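Long-range contacts in triosephosphate isomerase (Toxoplasma gondii, PDB 5UPR), which probably catalyses the interconversion of D-glyceraldehyde 3-phosphate and dihydroxyacetone phosphate in glycolysis and gluconeogenesis: residues A195-R200 with L234-V240; A7-F11 with A215-I221; S225-S229 with D253-I257; L154-E159 with I202-L206. All coordinates share one frame; numbering follows the deposited sequence.

Contact 1 (A195-R200 with L234-V240)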
loop_
_atom_site.group_PDB
_atom_site.type_symbol
_atom_site.label_atom_id
_atom_site.label_comp_id
_atom_site.label_asym_id
_atom_site.label_seq_id
_atom_site.Cartn_x
_atom_site.Cartn_y
_atom_site.Cartn_z
ATOM N N ALA A 195 1.203 19.018 25.100
ATOM C CA ALA A 195 1.668 17.649 24.801
ATOM C C ALA A 195 1.716 16.849 26.081
ATOM O O ALA A 195 1.147 15.766 26.132
ATOM C CB ALA A 195 3.005 17.629 24.092
ATOM N N GLN A 196 2.354 17.366 27.121
ATOM C CA GLN A 196 2.465 16.626 28.361
ATOM C C GLN A 196 1.098 16.310 28.959
ATOM O O GLN A 196 0.871 15.175 29.370
ATOM C CB GLN A 196 3.320 17.414 29.387
ATOM C CG GLN A 196 3.219 16.905 30.818
ATOM C CD GLN A 196 3.643 15.453 30.993
ATOM O OE1 GLN A 196 4.454 14.914 30.226
ATOM N NE2 GLN A 196 3.081 14.811 32.046
ATOM N N GLU A 197 0.199 17.304 28.977
ATOM C CA GLU A 197 -1.160 17.118 29.506
ATOM C C GLU A 197 -1.908 15.966 28.766
ATOM O O GLU A 197 -2.524 15.070 29.380
ATOM C CB GLU A 197 -1.974 18.404 29.389
ATOM C CG GLU A 197 -3.261 18.330 30.217
ATOM C CD GLU A 197 -4.267 19.464 30.010
ATOM O OE1 GLU A 197 -4.692 19.788 28.886
ATOM O OE2 GLU A 197 -4.672 20.048 31.006
ATOM N N THR A 198 -1.858 16.025 27.440
ATOM C CA THR A 198 -2.623 15.069 26.644
ATOM C C THR A 198 -1.988 13.684 26.725
ATOM O O THR A 198 -2.705 12.682 26.749
ATOM C CB THR A 198 -2.713 15.484 25.175
ATOM O OG1 THR A 198 -3.168 16.816 25.071
ATOM C CG2 THR A 198 -3.692 14.588 24.423
ATOM N N HIS A 199 -0.659 13.620 26.747
ATOM C CA HIS A 199 -0.000 12.341 26.869
ATOM C C HIS A 199 -0.346 11.687 28.232
ATOM O O HIS A 199 -0.539 10.486 28.308
ATOM C CB HIS A 199 1.488 12.431 26.758
ATOM C CG HIS A 199 2.006 12.560 25.358
ATOM N ND1 HIS A 199 3.109 11.876 24.932
ATOM C CD2 HIS A 199 1.604 13.320 24.314
ATOM C CE1 HIS A 199 3.361 12.182 23.670
ATOM N NE2 HIS A 199 2.484 13.083 23.276
ATOM N N ARG A 200 -0.437 12.466 29.272
ATOM C CA ARG A 200 -0.847 11.943 30.574
ATOM C C ARG A 200 -2.309 11.441 30.561
ATOM O O ARG A 200 -2.586 10.453 31.176
ATOM C CB ARG A 200 -0.599 12.982 31.667
ATOM C CG ARG A 200 -0.891 12.519 33.108
ATOM C CD ARG A 200 -0.217 11.214 33.409
ATOM N NE ARG A 200 0.435 11.271 34.712
ATOM C CZ ARG A 200 1.586 10.655 35.011
ATOM N NH1 ARG A 200 2.235 9.842 34.129
ATOM N NH2 ARG A 200 2.119 10.806 36.240
ATOM N N LEU A 234 9.840 19.898 24.181
ATOM C CA LEU A 234 8.751 18.901 24.195
ATOM C C LEU A 234 9.032 17.687 25.068
ATOM O O LEU A 234 8.174 17.260 25.841
ATOM C CB LEU A 234 8.403 18.469 22.759
ATOM C CG LEU A 234 7.508 19.449 21.992
ATOM C CD1 LEU A 234 7.635 19.113 20.524
ATOM C CD2 LEU A 234 6.094 19.213 22.439
ATOM N N PHE A 235 10.278 17.208 24.996
ATOM C CA PHE A 235 10.706 15.996 25.691
ATOM C C PHE A 235 10.903 16.162 27.210
ATOM O O PHE A 235 11.135 15.170 27.917
ATOM C CB PHE A 235 12.018 15.491 25.058
ATOM C CG PHE A 235 12.389 14.079 25.445
ATOM C CD1 PHE A 235 11.701 12.970 24.935
ATOM C CD2 PHE A 235 13.427 13.861 26.346
ATOM C CE1 PHE A 235 12.035 11.683 25.325
ATOM C CE2 PHE A 235 13.781 12.580 26.748
ATOM C CZ PHE A 235 13.103 11.482 26.242
ATOM N N GLU A 236 10.837 17.391 27.719
ATOM C CA GLU A 236 10.857 17.606 29.160
ATOM C C GLU A 236 9.646 16.985 29.829
ATOM O O GLU A 236 9.721 16.669 30.985
ATOM C CB GLU A 236 10.986 19.087 29.513
ATOM C CG GLU A 236 12.327 19.646 29.042
ATOM C CD GLU A 236 12.419 21.178 29.148
ATOM O OE1 GLU A 236 11.472 21.825 29.656
ATOM O OE2 GLU A 236 13.461 21.724 28.745
ATOM N N GLY A 237 8.531 16.787 29.109
ATOM C CA GLY A 237 7.396 16.130 29.707
ATOM C C GLY A 237 7.684 14.694 30.105
ATOM O O GLY A 237 8.169 13.885 29.331
ATOM N N GLU A 238 7.350 14.377 31.335
ATOM C CA GLU A 238 7.516 13.045 31.892
ATOM C C GLU A 238 6.727 11.945 31.109
ATOM O O GLU A 238 7.124 10.814 31.125
ATOM C CB GLU A 238 7.034 13.164 33.362
ATOM C CG GLU A 238 6.736 11.960 34.118
ATOM C CD GLU A 238 6.395 12.368 35.596
ATOM O OE1 GLU A 238 6.789 13.478 36.093
ATOM O OE2 GLU A 238 5.780 11.567 36.282
ATOM N N ASP A 239 5.627 12.304 30.472
ATOM C CA ASP A 239 4.799 11.353 29.687
ATOM C C ASP A 239 5.032 11.442 28.157
ATOM O O ASP A 239 4.336 10.751 27.381
ATOM C CB ASP A 239 3.348 11.590 30.037
ATOM C CG ASP A 239 3.083 11.198 31.504
ATOM O OD1 ASP A 239 3.047 9.997 31.792
ATOM O OD2 ASP A 239 2.982 12.045 32.396
ATOM N N VAL A 240 6.001 12.267 27.740
ATOM C CA VAL A 240 6.401 12.377 26.336
ATOM C C VAL A 240 7.637 11.518 26.158
ATOM O O VAL A 240 8.689 11.855 26.673
ATOM C CB VAL A 240 6.710 13.825 25.948
ATOM C CG1 VAL A 240 7.226 13.932 24.472
ATOM C CG2 VAL A 240 5.436 14.647 26.071
#

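Contact 2 (A7-F11 with A215-I221)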
loop_
_atom_site.group_PDB
_atom_site.type_symbol
_atom_site.label_atom_id
_atom_site.label_comp_id
_atom_site.label_asym_id
_atom_site.label_seq_id
_atom_site.Cartn_x
_atom_site.Cartn_y
_atom_site.Cartn_z
ATOM N N ALA A 7 12.360 1.844 33.115
ATOM C CA ALA A 7 12.021 3.148 32.620
ATOM C C ALA A 7 11.698 2.887 31.155
ATOM O O ALA A 7 12.193 1.960 30.561
ATOM C CB ALA A 7 13.204 4.129 32.712
ATOM N N ARG A 8 10.869 3.735 30.592
ATOM C CA ARG A 8 10.479 3.606 29.217
ATOM C C ARG A 8 11.605 4.140 28.377
ATOM O O ARG A 8 12.083 5.240 28.545
ATOM C CB ARG A 8 9.219 4.405 28.952
ATOM C CG ARG A 8 7.970 3.843 29.570
ATOM C CD ARG A 8 6.753 4.634 29.164
ATOM N NE ARG A 8 6.776 6.008 29.642
ATOM C CZ ARG A 8 6.405 6.408 30.851
ATOM N NH1 ARG A 8 5.961 5.549 31.767
ATOM N NH2 ARG A 8 6.472 7.693 31.146
ATOM N N ARG A 9 12.049 3.304 27.476
ATOM C CA ARG A 9 13.086 3.670 26.533
ATOM C C ARG A 9 12.529 4.701 25.520
ATOM O O ARG A 9 11.411 4.549 24.987
ATOM C CB ARG A 9 13.489 2.392 25.856
ATOM C CG ARG A 9 14.667 2.503 24.991
ATOM C CD ARG A 9 15.202 1.063 24.772
ATOM N NE ARG A 9 16.149 1.008 23.647
ATOM C CZ ARG A 9 17.439 1.268 23.734
ATOM N NH1 ARG A 9 18.011 1.505 24.927
ATOM N NH2 ARG A 9 18.184 1.221 22.645
ATOM N N GLY A 10 13.299 5.746 25.266
ATOM C CA GLY A 10 12.946 6.779 24.279
ATOM C C GLY A 10 12.750 6.174 22.898
ATOM O O GLY A 10 13.344 5.115 22.574
ATOM N N PHE A 11 11.870 6.805 22.101
ATOM C CA PHE A 11 11.523 6.277 20.793
ATOM C C PHE A 11 11.398 7.386 19.801
ATOM O O PHE A 11 10.654 8.339 20.043
ATOM C CB PHE A 11 10.187 5.503 20.943
ATOM C CG PHE A 11 9.774 4.750 19.738
ATOM C CD1 PHE A 11 9.189 5.393 18.641
ATOM C CD2 PHE A 11 9.991 3.365 19.646
ATOM C CE1 PHE A 11 8.769 4.677 17.527
ATOM C CE2 PHE A 11 9.582 2.660 18.533
ATOM C CZ PHE A 11 8.967 3.312 17.487
ATOM N N ALA A 215 -0.021 0.800 31.105
ATOM C CA ALA A 215 0.143 2.250 31.173
ATOM C C ALA A 215 1.591 2.667 31.404
ATOM O O ALA A 215 2.076 3.572 30.768
ATOM C CB ALA A 215 -0.764 2.848 32.220
ATOM N N GLU A 216 2.271 1.996 32.322
ATOM C CA GLU A 216 3.655 2.330 32.657
ATOM C C GLU A 216 4.652 1.951 31.575
ATOM O O GLU A 216 5.665 2.628 31.433
ATOM C CB GLU A 216 4.075 1.709 33.985
ATOM C CG GLU A 216 3.383 2.349 35.184
ATOM C CD GLU A 216 3.464 3.881 35.233
ATOM O OE1 GLU A 216 4.436 4.427 35.807
ATOM O OE2 GLU A 216 2.530 4.542 34.742
ATOM N N ALA A 217 4.394 0.876 30.827
ATOM C CA ALA A 217 5.344 0.392 29.851
ATOM C C ALA A 217 5.175 1.008 28.449
ATOM O O ALA A 217 6.138 1.048 27.677
ATOM C CB ALA A 217 5.282 -1.105 29.764
ATOM N N THR A 218 3.978 1.497 28.100
ATOM C CA THR A 218 3.724 1.855 26.723
ATOM C C THR A 218 4.383 3.214 26.406
ATOM O O THR A 218 4.097 4.217 27.071
ATOM C CB THR A 218 2.210 1.883 26.427
ATOM O OG1 THR A 218 1.598 0.629 26.757
ATOM C CG2 THR A 218 1.933 2.247 24.990
ATOM N N ARG A 219 5.268 3.263 25.402
ATOM C CA ARG A 219 5.743 4.569 24.941
ATOM C C ARG A 219 4.594 5.382 24.272
ATOM O O ARG A 219 3.835 4.852 23.442
ATOM C CB ARG A 219 6.899 4.439 23.956
ATOM C CG ARG A 219 8.235 4.244 24.577
ATOM C CD ARG A 219 8.507 2.803 25.092
ATOM N NE ARG A 219 8.463 1.794 24.045
ATOM C CZ ARG A 219 9.473 1.503 23.203
ATOM N NH1 ARG A 219 10.630 2.150 23.249
ATOM N NH2 ARG A 219 9.316 0.568 22.298
ATOM N N VAL A 220 4.448 6.624 24.665
ATOM C CA VAL A 220 3.528 7.589 24.019
ATOM C C VAL A 220 4.397 8.692 23.419
ATOM O O VAL A 220 5.028 9.497 24.170
ATOM C CB VAL A 220 2.495 8.164 24.958
ATOM C CG1 VAL A 220 1.452 8.965 24.187
ATOM C CG2 VAL A 220 1.799 7.064 25.716
ATOM N N ILE A 221 4.446 8.733 22.071
ATOM C CA ILE A 221 5.302 9.669 21.355
ATOM C C ILE A 221 4.475 10.798 20.690
ATOM O O ILE A 221 3.299 10.606 20.341
ATOM C CB ILE A 221 6.203 8.980 20.335
ATOM C CG1 ILE A 221 5.379 8.315 19.217
ATOM C CG2 ILE A 221 7.077 7.956 21.034
ATOM C CD1 ILE A 221 6.212 7.541 18.207
#

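Contact 3 (S225-S229 with D253-I257). With SO4 (sulfate ion), chain E.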
loop_
_atom_site.group_PDB
_atom_site.type_symbol
_atom_site.label_atom_id
_atom_site.label_comp_id
_atom_site.label_asym_id
_atom_site.label_seq_id
_atom_site.Cartn_x
_atom_site.Cartn_y
_atom_site.Cartn_z
ATOM N N SER A 225 4.607 18.615 13.346
ATOM C CA SER A 225 5.512 19.710 13.232
ATOM C C SER A 225 6.679 19.629 14.240
ATOM O O SER A 225 7.093 20.655 14.826
ATOM C CB SER A 225 4.766 21.057 13.335
ATOM O OG SER A 225 3.882 21.214 12.231
ATOM N N VAL A 226 7.246 18.440 14.390
ATOM C CA VAL A 226 8.409 18.262 15.262
ATOM C C VAL A 226 9.642 18.678 14.485
ATOM O O VAL A 226 9.786 18.352 13.294
ATOM C CB VAL A 226 8.580 16.781 15.725
ATOM C CG1 VAL A 226 9.828 16.602 16.575
ATOM C CG2 VAL A 226 7.361 16.340 16.521
ATOM N N LYS A 227 10.512 19.450 15.163
ATOM C CA LYS A 227 11.782 19.898 14.591
ATOM C C LYS A 227 12.890 19.754 15.626
ATOM O O LYS A 227 12.624 19.735 16.842
ATOM C CB LYS A 227 11.669 21.379 14.162
ATOM C CG LYS A 227 10.585 21.661 13.127
ATOM C CD LYS A 227 10.567 23.097 12.575
ATOM C CE LYS A 227 10.017 24.108 13.585
ATOM N NZ LYS A 227 9.967 25.509 13.031
ATOM N N GLY A 228 14.130 19.715 15.149
ATOM C CA GLY A 228 15.306 19.737 16.053
ATOM C C GLY A 228 15.227 20.881 17.058
ATOM O O GLY A 228 15.521 20.705 18.203
ATOM N N SER A 229 14.741 22.032 16.614
ATOM C CA SER A 229 14.700 23.260 17.400
ATOM C C SER A 229 13.562 23.303 18.451
ATOM O O SER A 229 13.617 24.128 19.360
ATOM C CB SER A 229 14.593 24.459 16.437
ATOM O OG SER A 229 13.328 24.441 15.767
ATOM N N ASP A 253 17.969 17.060 10.040
ATOM C CA ASP A 253 17.261 17.473 11.248
ATOM C C ASP A 253 16.792 16.263 12.044
ATOM O O ASP A 253 16.665 16.329 13.259
ATOM C CB ASP A 253 16.106 18.429 10.900
ATOM C CG ASP A 253 15.553 19.180 12.153
ATOM O OD1 ASP A 253 16.376 19.690 12.929
ATOM O OD2 ASP A 253 14.348 19.328 12.355
ATOM N N PHE A 254 16.552 15.133 11.371
ATOM C CA PHE A 254 16.131 13.903 12.029
ATOM C C PHE A 254 17.122 13.486 13.082
ATOM O O PHE A 254 16.712 13.059 14.156
ATOM C CB PHE A 254 15.952 12.772 11.002
ATOM C CG PHE A 254 15.320 11.530 11.555
ATOM C CD1 PHE A 254 14.017 11.555 12.067
ATOM C CD2 PHE A 254 15.976 10.313 11.458
ATOM C CE1 PHE A 254 13.408 10.407 12.500
ATOM C CE2 PHE A 254 15.397 9.172 11.911
ATOM C CZ PHE A 254 14.099 9.193 12.434
ATOM N N VAL A 255 18.413 13.612 12.783
ATOM C CA VAL A 255 19.446 13.214 13.754
ATOM C C VAL A 255 19.421 14.144 15.000
ATOM O O VAL A 255 19.631 13.666 16.122
ATOM C CB VAL A 255 20.836 13.171 13.089
ATOM C CG1 VAL A 255 21.943 12.866 14.101
ATOM C CG2 VAL A 255 20.872 12.130 11.989
ATOM N N SER A 256 19.175 15.433 14.817
ATOM C CA SER A 256 18.976 16.330 15.974
ATOM C C SER A 256 17.787 15.925 16.835
ATOM O O SER A 256 17.841 16.093 18.038
ATOM C CB SER A 256 18.762 17.781 15.583
ATOM O OG SER A 256 19.659 18.170 14.570
ATOM N N ILE A 257 16.708 15.416 16.222
ATOM C CA ILE A 257 15.522 15.039 16.991
ATOM C C ILE A 257 15.827 13.801 17.812
ATOM O O ILE A 257 15.460 13.756 18.974
ATOM C CB ILE A 257 14.279 14.866 16.112
ATOM C CG1 ILE A 257 13.875 16.191 15.480
ATOM C CG2 ILE A 257 13.094 14.309 16.919
ATOM C CD1 ILE A 257 12.968 16.089 14.244
HETATM S S SO4 E . 5.322 17.329 10.074
HETATM O O1 SO4 E . 5.513 16.899 8.706
HETATM O O2 SO4 E . 6.423 18.130 10.619
HETATM O O3 SO4 E . 5.322 16.059 10.822
HETATM O O4 SO4 E . 4.011 17.916 10.422
HETATM O O HOH W 1 15.457 22.423 13.636
#

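Contact 4 (L154-E159 with I202-L206)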
loop_
_atom_site.group_PDB
_atom_site.type_symbol
_atom_site.label_atom_id
_atom_site.label_comp_id
_atom_site.label_asym_id
_atom_site.label_seq_id
_atom_site.Cartn_x
_atom_site.Cartn_y
_atom_site.Cartn_z
ATOM N N LEU A 154 -10.004 10.939 21.913
ATOM C CA LEU A 154 -8.868 10.004 21.986
ATOM C C LEU A 154 -9.305 8.710 22.673
ATOM O O LEU A 154 -8.910 7.636 22.215
ATOM C CB LEU A 154 -7.680 10.651 22.734
ATOM C CG LEU A 154 -7.075 11.901 22.105
ATOM C CD1 LEU A 154 -5.943 12.444 22.971
ATOM C CD2 LEU A 154 -6.607 11.627 20.681
ATOM N N SER A 155 -10.180 8.800 23.700
ATOM C CA SER A 155 -10.732 7.608 24.278
ATOM C C SER A 155 -11.486 6.721 23.260
ATOM O O SER A 155 -11.350 5.515 23.318
ATOM C CB SER A 155 -11.698 7.889 25.454
ATOM O OG SER A 155 -11.085 8.717 26.418
ATOM N N GLU A 156 -12.306 7.331 22.415
ATOM C CA GLU A 156 -13.094 6.598 21.374
ATOM C C GLU A 156 -12.116 5.890 20.395
ATOM O O GLU A 156 -12.321 4.716 20.037
ATOM C CB GLU A 156 -13.964 7.557 20.536
ATOM C CG GLU A 156 -15.150 8.185 21.190
ATOM C CD GLU A 156 -15.809 9.298 20.296
ATOM O OE1 GLU A 156 -15.384 9.567 19.114
ATOM O OE2 GLU A 156 -16.780 9.981 20.804
ATOM N N GLN A 157 -11.061 6.591 19.973
ATOM C CA GLN A 157 -10.091 5.994 19.074
ATOM C C GLN A 157 -9.360 4.797 19.681
ATOM O O GLN A 157 -9.196 3.748 19.073
ATOM C CB GLN A 157 -9.060 7.051 18.619
ATOM C CG GLN A 157 -9.671 8.093 17.688
ATOM C CD GLN A 157 -8.649 9.063 17.190
ATOM O OE1 GLN A 157 -7.747 9.480 17.932
ATOM N NE2 GLN A 157 -8.694 9.391 15.888
ATOM N N LEU A 158 -8.946 4.954 20.928
ATOM C CA LEU A 158 -8.260 3.894 21.651
ATOM C C LEU A 158 -9.202 2.760 22.055
ATOM O O LEU A 158 -8.816 1.604 21.982
ATOM C CB LEU A 158 -7.569 4.495 22.843
ATOM C CG LEU A 158 -6.384 5.344 22.563
ATOM C CD1 LEU A 158 -5.985 6.242 23.730
ATOM C CD2 LEU A 158 -5.221 4.438 22.216
ATOM N N GLU A 159 -10.421 3.083 22.482
ATOM C CA GLU A 159 -11.425 2.051 22.867
ATOM C C GLU A 159 -11.747 1.099 21.666
ATOM O O GLU A 159 -11.890 -0.070 21.893
ATOM C CB GLU A 159 -12.677 2.721 23.388
ATOM C CG GLU A 159 -13.927 1.857 23.605
ATOM C CD GLU A 159 -13.745 0.802 24.660
ATOM O OE1 GLU A 159 -12.743 0.819 25.439
ATOM O OE2 GLU A 159 -14.612 -0.105 24.700
ATOM N N ILE A 202 -3.732 10.143 27.896
ATOM C CA ILE A 202 -3.612 8.919 27.153
ATOM C C ILE A 202 -3.108 7.804 28.085
ATOM O O ILE A 202 -3.656 6.685 28.065
ATOM C CB ILE A 202 -2.686 9.082 25.921
ATOM C CG1 ILE A 202 -3.365 9.959 24.884
ATOM C CG2 ILE A 202 -2.272 7.692 25.365
ATOM C CD1 ILE A 202 -2.383 10.507 23.914
ATOM N N ARG A 203 -2.133 8.114 28.912
ATOM C CA ARG A 203 -1.598 7.111 29.874
ATOM C C ARG A 203 -2.637 6.747 30.947
ATOM O O ARG A 203 -2.730 5.599 31.304
ATOM C CB ARG A 203 -0.265 7.564 30.464
ATOM C CG ARG A 203 0.574 6.440 31.070
ATOM C CD ARG A 203 1.938 6.899 31.597
ATOM N NE ARG A 203 2.722 7.590 30.547
ATOM C CZ ARG A 203 3.333 7.008 29.522
ATOM N NH1 ARG A 203 3.330 5.708 29.356
ATOM N NH2 ARG A 203 3.970 7.767 28.633
ATOM N N ASN A 204 -3.455 7.694 31.372
ATOM C CA ASN A 204 -4.533 7.428 32.337
ATOM C C ASN A 204 -5.573 6.561 31.645
ATOM O O ASN A 204 -6.149 5.703 32.305
ATOM C CB ASN A 204 -5.227 8.680 32.905
ATOM C CG ASN A 204 -4.331 9.539 33.787
ATOM O OD1 ASN A 204 -3.312 9.080 34.316
ATOM N ND2 ASN A 204 -4.703 10.830 33.918
ATOM N N TRP A 205 -5.808 6.749 30.342
ATOM C CA TRP A 205 -6.718 5.880 29.622
ATOM C C TRP A 205 -6.195 4.440 29.641
ATOM O O TRP A 205 -6.981 3.517 29.915
ATOM C CB TRP A 205 -6.987 6.357 28.157
ATOM C CG TRP A 205 -7.985 5.460 27.455
ATOM C CD1 TRP A 205 -9.362 5.602 27.427
ATOM C CD2 TRP A 205 -7.700 4.238 26.770
ATOM N NE1 TRP A 205 -9.921 4.532 26.772
ATOM C CE2 TRP A 205 -8.927 3.704 26.320
ATOM C CE3 TRP A 205 -6.504 3.558 26.458
ATOM C CZ2 TRP A 205 -8.998 2.468 25.676
ATOM C CZ3 TRP A 205 -6.600 2.318 25.764
ATOM C CH2 TRP A 205 -7.819 1.837 25.358
ATOM N N LEU A 206 -4.882 4.229 29.323
ATOM C CA LEU A 206 -4.309 2.888 29.334
ATOM C C LEU A 206 -4.521 2.229 30.701
ATOM O O LEU A 206 -4.846 1.054 30.776
ATOM C CB LEU A 206 -2.844 2.892 28.964
ATOM C CG LEU A 206 -2.495 3.300 27.539
ATOM C CD1 LEU A 206 -0.996 3.613 27.419
ATOM C CD2 LEU A 206 -2.893 2.200 26.609
HETATM O O HOH W 2 -12.531 3.610 26.960
#

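Contact 1 (A195-R200 with L234-V240)
Gln196 carries its CG opposite the backbone nitrogen (chi1 166°), and a bend at the next bond (chi2 59°) swings the amide off the helix to meet the backbone and carboxylate of Asp239. Both ends of that amide are used. OE1 accepts the backbone N-H of Asp239 at 2.9 Å from N, in the carbonyl plane and on a lone pair, with a fairly straight N-H...O angle of 164°. NE2 donates a hydrogen bond to Asp239 OD2 at 2.8 Å, approaching the lone pair that faces away from OD1. Held at two points, the amide can hardly flip.

Bends at chi2 and chi3 fold the Arg200 guanidinium over Asp239, so that OD2 lies above one of its faces. Its NH1 forms a salt bridge with Asp239 OD1 at 2.5 Å, a value short enough to be treated with caution. Glu238 OE2 is a long partner of NH2, 3.7 Å away. Arg203, three residues on and so about one turn further along helix 192-209, makes a second salt bridge to Asp239 OD1.

One turn after Ala195, His199 ND1 donates to Asp239 O at 3.0 Å; the oxygen lies close to the ring plane, while the donor stands above the carbonyl plane. Val240 CG2 covers one imidazole face, and Ala195 CB touches Leu234 CD2 at 3.8 Å.

The loop before strand 242-245 is thus fixed to helix 192-209 mainly through one residue. With two arginines and an amide gathered round it, the buried Asp239 carboxylate would be expected to remain ionised.

Contact 2 (A7-F11 with A215-I221)
The Phe11 ring turns its edge to one face of the Arg219 guanidinium, CD2 lying over it, while Arg9 O sits at the guanidinium edge. Ring and guanidinium planes stand 87° apart, with Phe11 CD2 3.9 Å from Arg219 NH1. In the guanidinium plane, NH1 donates to Arg9 O at 3.1 Å, although it reaches that carbonyl from well above the carbonyl's own plane. Bends at chi2 and chi3 (77° and 61°) curl the Arg219 chain back to this position, and CG and CD lie along the same oxygen. The charge of NH1 is met by Asp43, which also forms a salt bridge with Arg9.

Arg8 works the other way round, reaching from the N-terminal loop to the end of helix 212-217. Its NH1 gives a nearly straight bond to Glu216 O at 3.0 Å, with the oxygen exactly in the guanidinium plane, while CD passes 3.4 Å from Thr218 O. The NE of Arg8 is paired with Asp241.

Deeper in, Phe11 CD1 meets Ile221 CD1 at 3.7 Å; Val175 and Val45 touch the Phe11 side chain, and Trp97 meets its ring edge-to-face.

Strands 10-15 and 220-222 are not sheet neighbours: strand 242-245 runs between them. The contact lies at the N-terminal ends of the strands, the bottom of the (beta/alpha)8 TIM barrel, with polar bonds at the rim and apolar side chains further in.

Contact 3 (S225-S229 with D253-I257)
Gly228 N donates to Asp253 OD2 at 2.8 Å, with an N-H...O angle of 170°, beside the probable phosphate site of this TIM barrel, where helix 228-234 starts close to helix 253-260. It arrives on the syn side of the carboxylate, somewhat out of its plane. Asp253 can reach it because a chi1 of -165° extends the carboxylate away from helix 253-260. A negative group at the N-terminal end of helix 228-234 would be favoured by the helix dipole, though this helix is only weakly bonded here.

Water adds a second route between the segments: one molecule donates to Asp253 OD1 at 3.0 Å and weakly accepts from Ser229 N.

A sulfate ion, probably from the crystallisation liquor, is bound at the other end of 225-229. Ser225 N donates to its O4 at 3.1 Å, and Gly185 N and Gly247 N also donate to the sulfate. Such main-chain N-H groups grip the substrate phosphate in triosephosphate isomerases, so the sulfate probably marks that site. Ser225 OG is engaged elsewhere, with Ala183 O.

Apolar contact closes the interface. The side chain of Ile257 lies alongside the backbone at Lys227 and Gly228, and Phe243 touches both Ile257 and Val226 from strand 242-245. Ile257 CG1 is 3.5 Å from Gly228 N, and its CD1 meets Val226 CG1 at 3.9 Å.

Contact 4 (L154-E159 with I202-L206)
Helix segments 154-159 and 202-206 run in roughly the same direction, crossing at -43° with their axes 10.7 Å apart at the closest point, and the gap is bridged by side chains. Trp205 does most of the bridging. A chi1 near 180° (-178°) carries the indole out toward the other helix, where it lies flat against it. Leu158 CB sits over the six-membered ring, 3.5 Å from its centroid and only 5° off the normal, a clear CH-pi contact. Leu158 CD1 continues along the same ring system toward CE3, and Leu158 O comes within 3.5 Å of CH2.

At the other end of the indole, Trp205 CD1 lies 3.7 Å from Ser155 OG, a hydroxyl already bonded to Gln151 O. The indole N-H is not left without a partner: NE1 donates to a water at 2.8 Å, and that water donates in turn to Glu159 OE1. Glu159 also forms a salt bridge with Arg162 through OE2.

Toward the barrel wall the contact becomes wholly apolar. Leu154 CD1 touches Ile202 CG1 at 4.1 Å, Leu158 CD1 approaches Ile202 CG2, and Ile138, Ile176 and Tyr178 of strands 133-138 and 174-178 lie beneath them. Adjacent helices packed side by side over the parallel strands they cover are characteristic of the outer helical layer of a TIM barrel.

Contacts 1 and 4 share helix 192-209, their centres about 15 Å apart, and Arg203 of 202-206 ties them through a 2.7 Å salt bridge from its NE to Asp239 OD1. The same guanidinium reaches contact 2, where Arg203 NH1 lies 2.8 Å from Thr218 O, a probable hydrogen bond. Contacts 1 and 2, centres about 11 Å apart, also touch, for example Glu238 O with Arg8 NH2 at 3.2 Å. Contact 3 stands separate: its centre is about 17 Å from that of contact 1 and 27 Å from that of contact 4. It lies beside the sulfate in the probable phosphate site, whereas contact 2 belongs to the opposite, N-terminal end of the barrel strands.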